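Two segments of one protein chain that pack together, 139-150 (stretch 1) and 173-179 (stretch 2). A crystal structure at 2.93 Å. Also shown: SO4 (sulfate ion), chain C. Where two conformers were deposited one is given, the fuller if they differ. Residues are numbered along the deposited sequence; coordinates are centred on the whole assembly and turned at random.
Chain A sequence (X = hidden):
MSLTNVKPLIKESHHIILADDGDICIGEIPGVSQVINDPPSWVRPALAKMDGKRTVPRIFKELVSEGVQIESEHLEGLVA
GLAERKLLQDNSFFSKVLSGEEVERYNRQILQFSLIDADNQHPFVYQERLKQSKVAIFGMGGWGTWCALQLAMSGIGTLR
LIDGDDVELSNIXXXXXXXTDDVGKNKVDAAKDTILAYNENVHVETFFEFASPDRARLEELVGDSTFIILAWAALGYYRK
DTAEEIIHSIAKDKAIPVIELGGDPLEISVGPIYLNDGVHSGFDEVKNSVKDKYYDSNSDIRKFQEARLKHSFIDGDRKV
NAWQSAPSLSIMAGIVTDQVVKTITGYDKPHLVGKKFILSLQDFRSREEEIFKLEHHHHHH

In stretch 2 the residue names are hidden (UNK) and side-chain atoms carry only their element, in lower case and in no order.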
# COMPACT_ATOMS: atom_id res chain seq x y z
N GLY A 139 -4.88 -19.34 -0.08
CA GLY A 139 -3.69 -19.27 0.75
C GLY A 139 -3.58 -17.97 1.52
O GLY A 139 -3.58 -16.88 0.93
N MSE A 140 -3.48 -18.06 2.85
CA MSE A 140 -3.40 -16.86 3.67
C MSE A 140 -2.00 -16.62 4.25
O MSE A 140 -1.83 -16.28 5.42
CB MSE A 140 -4.45 -16.92 4.77
CG MSE A 140 -5.88 -16.85 4.23
SE MSE A 140 -6.38 -15.12 3.42
CE MSE A 140 -6.26 -15.67 1.56
N GLY A 141 -0.99 -16.82 3.40
CA GLY A 141 0.37 -16.40 3.69
C GLY A 141 0.49 -14.90 3.52
O GLY A 141 -0.50 -14.16 3.61
N GLY A 142 1.73 -14.44 3.36
CA GLY A 142 2.02 -13.03 3.14
C GLY A 142 1.17 -12.37 2.06
O GLY A 142 0.36 -11.50 2.37
N TRP A 143 1.35 -12.76 0.80
CA TRP A 143 0.61 -12.10 -0.27
C TRP A 143 -0.88 -12.22 0.02
O TRP A 143 -1.65 -11.30 -0.23
CB TRP A 143 0.94 -12.71 -1.64
CG TRP A 143 0.55 -14.15 -1.83
CD1 TRP A 143 1.31 -15.26 -1.57
CD2 TRP A 143 -0.70 -14.63 -2.37
NE1 TRP A 143 0.60 -16.41 -1.89
CE2 TRP A 143 -0.63 -16.06 -2.39
CE3 TRP A 143 -1.87 -14.01 -2.83
CZ2 TRP A 143 -1.67 -16.86 -2.85
CZ3 TRP A 143 -2.92 -14.82 -3.29
CH2 TRP A 143 -2.81 -16.23 -3.29
N GLY A 144 -1.26 -13.35 0.63
CA GLY A 144 -2.64 -13.69 0.90
C GLY A 144 -3.37 -12.80 1.87
O GLY A 144 -4.52 -12.42 1.63
N THR A 145 -2.71 -12.49 2.99
CA THR A 145 -3.31 -11.68 4.05
C THR A 145 -3.52 -10.22 3.65
O THR A 145 -4.49 -9.59 4.07
CB THR A 145 -2.45 -11.70 5.33
OG1 THR A 145 -1.08 -11.43 5.00
CG2 THR A 145 -2.52 -13.04 6.01
N TRP A 146 -2.62 -9.67 2.85
CA TRP A 146 -2.73 -8.27 2.46
C TRP A 146 -3.83 -8.07 1.44
O TRP A 146 -4.51 -7.05 1.47
CB TRP A 146 -1.41 -7.75 1.92
CG TRP A 146 -0.38 -7.60 2.98
CD1 TRP A 146 0.46 -8.55 3.45
CD2 TRP A 146 -0.09 -6.41 3.70
NE1 TRP A 146 1.26 -8.03 4.43
CE2 TRP A 146 0.94 -6.71 4.61
CE3 TRP A 146 -0.60 -5.10 3.67
CZ2 TRP A 146 1.47 -5.77 5.47
CZ3 TRP A 146 -0.08 -4.17 4.54
CH2 TRP A 146 0.95 -4.51 5.42
N CYS A 147 -4.00 -9.04 0.55
CA CYS A 147 -5.06 -8.94 -0.44
C CYS A 147 -6.44 -9.01 0.20
O CYS A 147 -7.35 -8.27 -0.19
CB CYS A 147 -4.94 -10.03 -1.50
SG CYS A 147 -3.62 -9.81 -2.70
N ALA A 148 -6.62 -9.92 1.14
CA ALA A 148 -7.90 -10.03 1.84
C ALA A 148 -8.24 -8.70 2.50
O ALA A 148 -9.36 -8.19 2.38
CB ALA A 148 -7.86 -11.14 2.87
N LEU A 149 -7.24 -8.15 3.18
CA LEU A 149 -7.42 -6.94 3.94
C LEU A 149 -7.92 -5.79 3.10
O LEU A 149 -9.00 -5.26 3.35
CB LEU A 149 -6.12 -6.53 4.61
CG LEU A 149 -6.30 -5.27 5.46
CD1 LEU A 149 -7.52 -5.40 6.37
CD2 LEU A 149 -5.05 -4.96 6.23
N GLN A 150 -7.13 -5.41 2.09
CA GLN A 150 -7.45 -4.23 1.29
C GLN A 150 -8.74 -4.40 0.51
O GLN A 150 -9.47 -3.43 0.30
CB GLN A 150 -6.29 -3.90 0.34
CG GLN A 150 -5.06 -3.33 1.04
CD GLN A 150 -3.90 -3.10 0.10
OE1 GLN A 150 -4.08 -2.92 -1.10
NE2 GLN A 150 -2.69 -3.11 0.65
N UNK A 173 5.34 -10.85 11.60
CA UNK A 173 6.06 -9.74 10.95
C UNK A 173 5.52 -9.36 9.56
O UNK A 173 5.71 -8.23 9.12
o UNK A 173 7.15 -11.94 9.48
c UNK A 173 7.57 -10.04 10.88
n UNK A 173 9.11 -10.87 9.21
c UNK A 173 7.93 -11.03 9.79
N UNK A 174 4.87 -10.27 8.85
CA UNK A 174 4.47 -9.98 7.47
C UNK A 174 3.01 -10.28 7.12
O UNK A 174 2.45 -9.68 6.20
c UNK A 174 5.57 -12.20 6.83
c UNK A 174 6.25 -12.94 5.71
n UNK A 174 6.65 -16.28 7.20
c UNK A 174 6.69 -14.96 7.07
c UNK A 174 5.38 -10.75 6.49
n UNK A 174 7.18 -14.21 8.05
n UNK A 174 6.26 -14.39 5.95
N UNK A 175 2.40 -11.23 7.82
CA UNK A 175 1.02 -11.59 7.53
C UNK A 175 0.10 -10.73 8.40
O UNK A 175 -0.09 -11.03 9.58
n UNK A 175 2.69 -16.22 6.82
c UNK A 175 0.82 -13.08 7.78
c UNK A 175 1.68 -15.42 7.16
o UNK A 175 0.54 -15.84 7.36
c UNK A 175 2.01 -13.94 7.30
N UNK A 176 -0.50 -9.70 7.79
CA UNK A 176 -1.14 -8.56 8.50
C UNK A 176 -2.49 -8.81 9.18
O UNK A 176 -2.89 -8.02 10.04
c UNK A 176 -1.71 -6.10 8.31
c UNK A 176 -1.34 -7.36 7.53
c UNK A 176 -2.40 -7.67 6.47
N UNK A 177 -3.19 -9.87 8.79
CA UNK A 177 -4.51 -10.21 9.36
C UNK A 177 -4.38 -10.89 10.71
O UNK A 177 -5.39 -11.13 11.39
c UNK A 177 -6.76 -9.32 7.66
c UNK A 177 -5.90 -10.47 7.18
c UNK A 177 -6.73 -11.46 6.43
c UNK A 177 -5.28 -11.11 8.41
N UNK A 178 -3.13 -11.19 11.10
CA UNK A 178 -2.86 -11.94 12.32
C UNK A 178 -2.08 -11.08 13.31
O UNK A 178 -0.99 -10.61 13.00
c UNK A 178 -2.54 -14.00 10.81
c UNK A 178 -4.31 -14.93 9.48
c UNK A 178 -3.39 -15.42 8.57
c UNK A 178 -1.64 -14.49 9.89
c UNK A 178 -3.88 -14.23 10.59
c UNK A 178 -2.05 -15.20 8.77
c UNK A 178 -2.07 -13.22 12.01
o UNK A 178 -3.82 -16.12 7.45
N UNK A 179 -2.64 -10.93 14.50
CA UNK A 179 -2.00 -10.16 15.56
C UNK A 179 -1.45 -11.09 16.61
O UNK A 179 -1.74 -12.28 16.58
n UNK A 179 -5.28 -6.40 15.10
c UNK A 179 -5.66 -5.52 16.02
n UNK A 179 -5.73 -5.86 17.30
c UNK A 179 -2.99 -9.17 16.18
n UNK A 179 -5.96 -4.29 15.66
c UNK A 179 -3.42 -8.04 15.25
c UNK A 179 -4.92 -7.79 15.38
S SO4 C . 4.76 -16.00 3.12
O1 SO4 C . 5.70 -14.95 2.73
O2 SO4 C . 4.14 -15.65 4.39
O3 SO4 C . 5.43 -17.29 3.32
O4 SO4 C . 3.71 -16.11 2.09

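Position 173 carries four side-chain atoms: two carbons, the second bonded to one oxygen and one nitrogen. This short amide touches nothing on stretch 1, and the residue is N173; oxygen and nitrogen look alike in density at this resolution, so the branching alone would also fit aspartate, and the deposited elements make the distinction.

At position 174 three carbons lead to a nitrogen and then to a carbon bearing two more nitrogens, a guanidinium. The side chain stays 5.0 Å or more from stretch 1; this is R174. Its NE donates a hydrogen bond to sulfate O2 (2.9 Å), while its backbone O accepts one from W146 NE1 at 2.7 Å, lying at the edge of the indole near the ring plane.

Position 175 has three carbons, the third holding one oxygen and one nitrogen. That terminal oxygen lies 3.1 Å from M140 O, and the chain is one carbon longer than that of N173: Q175. The approach of OE1 to M140 O brings two acceptors together and is not a hydrogen bond; OE1 finds its partner elsewhere in the structure. The CA of Q175 comes 4.7 Å from the CA of G142, a close backbone approach at the start of the helix.

Position 176 shows three carbons, with a fork at CB. The CB sits 3.8 Å from W146 CE2, over one face of the indole, and the compact branched shape is that of V176. Its CG1 lies 3.9 Å from the centroid of the five-membered ring of W146, almost along the ring normal, and 3.8 Å from L149 CD2. Its backbone N makes a weak hydrogen bond to T145 OG1 (3.3 Å).

Position 177 has four carbons, forked at the second; one terminal carbon lies 3.7 Å from A148 CB and the forked carbon 3.5 Å from T145 O. This is L177.

Position 178 has one carbon followed by a six-carbon ring bearing an oxygen. That oxygen lies 2.8 Å from M140 O, and a ring carbon lies 3.5 Å from T145 CG2. The residue is Y178. Its OH donates to M140 O, although its crowded modelled position makes this placement less certain.

Position 179 has three carbons, a nitrogen, and a carbon with two further nitrogens, and makes no contact with stretch 1: R179.

The contact joins a helix start to a type I turn running from Q175 to Y178. V176 and L177 supply apolar packing against W146, A148 and L149, while polar links fix the backbone. Beside them, G142 N donates to sulfate O2 and O4 (both 2.9 Å), so the anion bridges G142 and R174.

Stretch 2 173-179: NRQVLYR
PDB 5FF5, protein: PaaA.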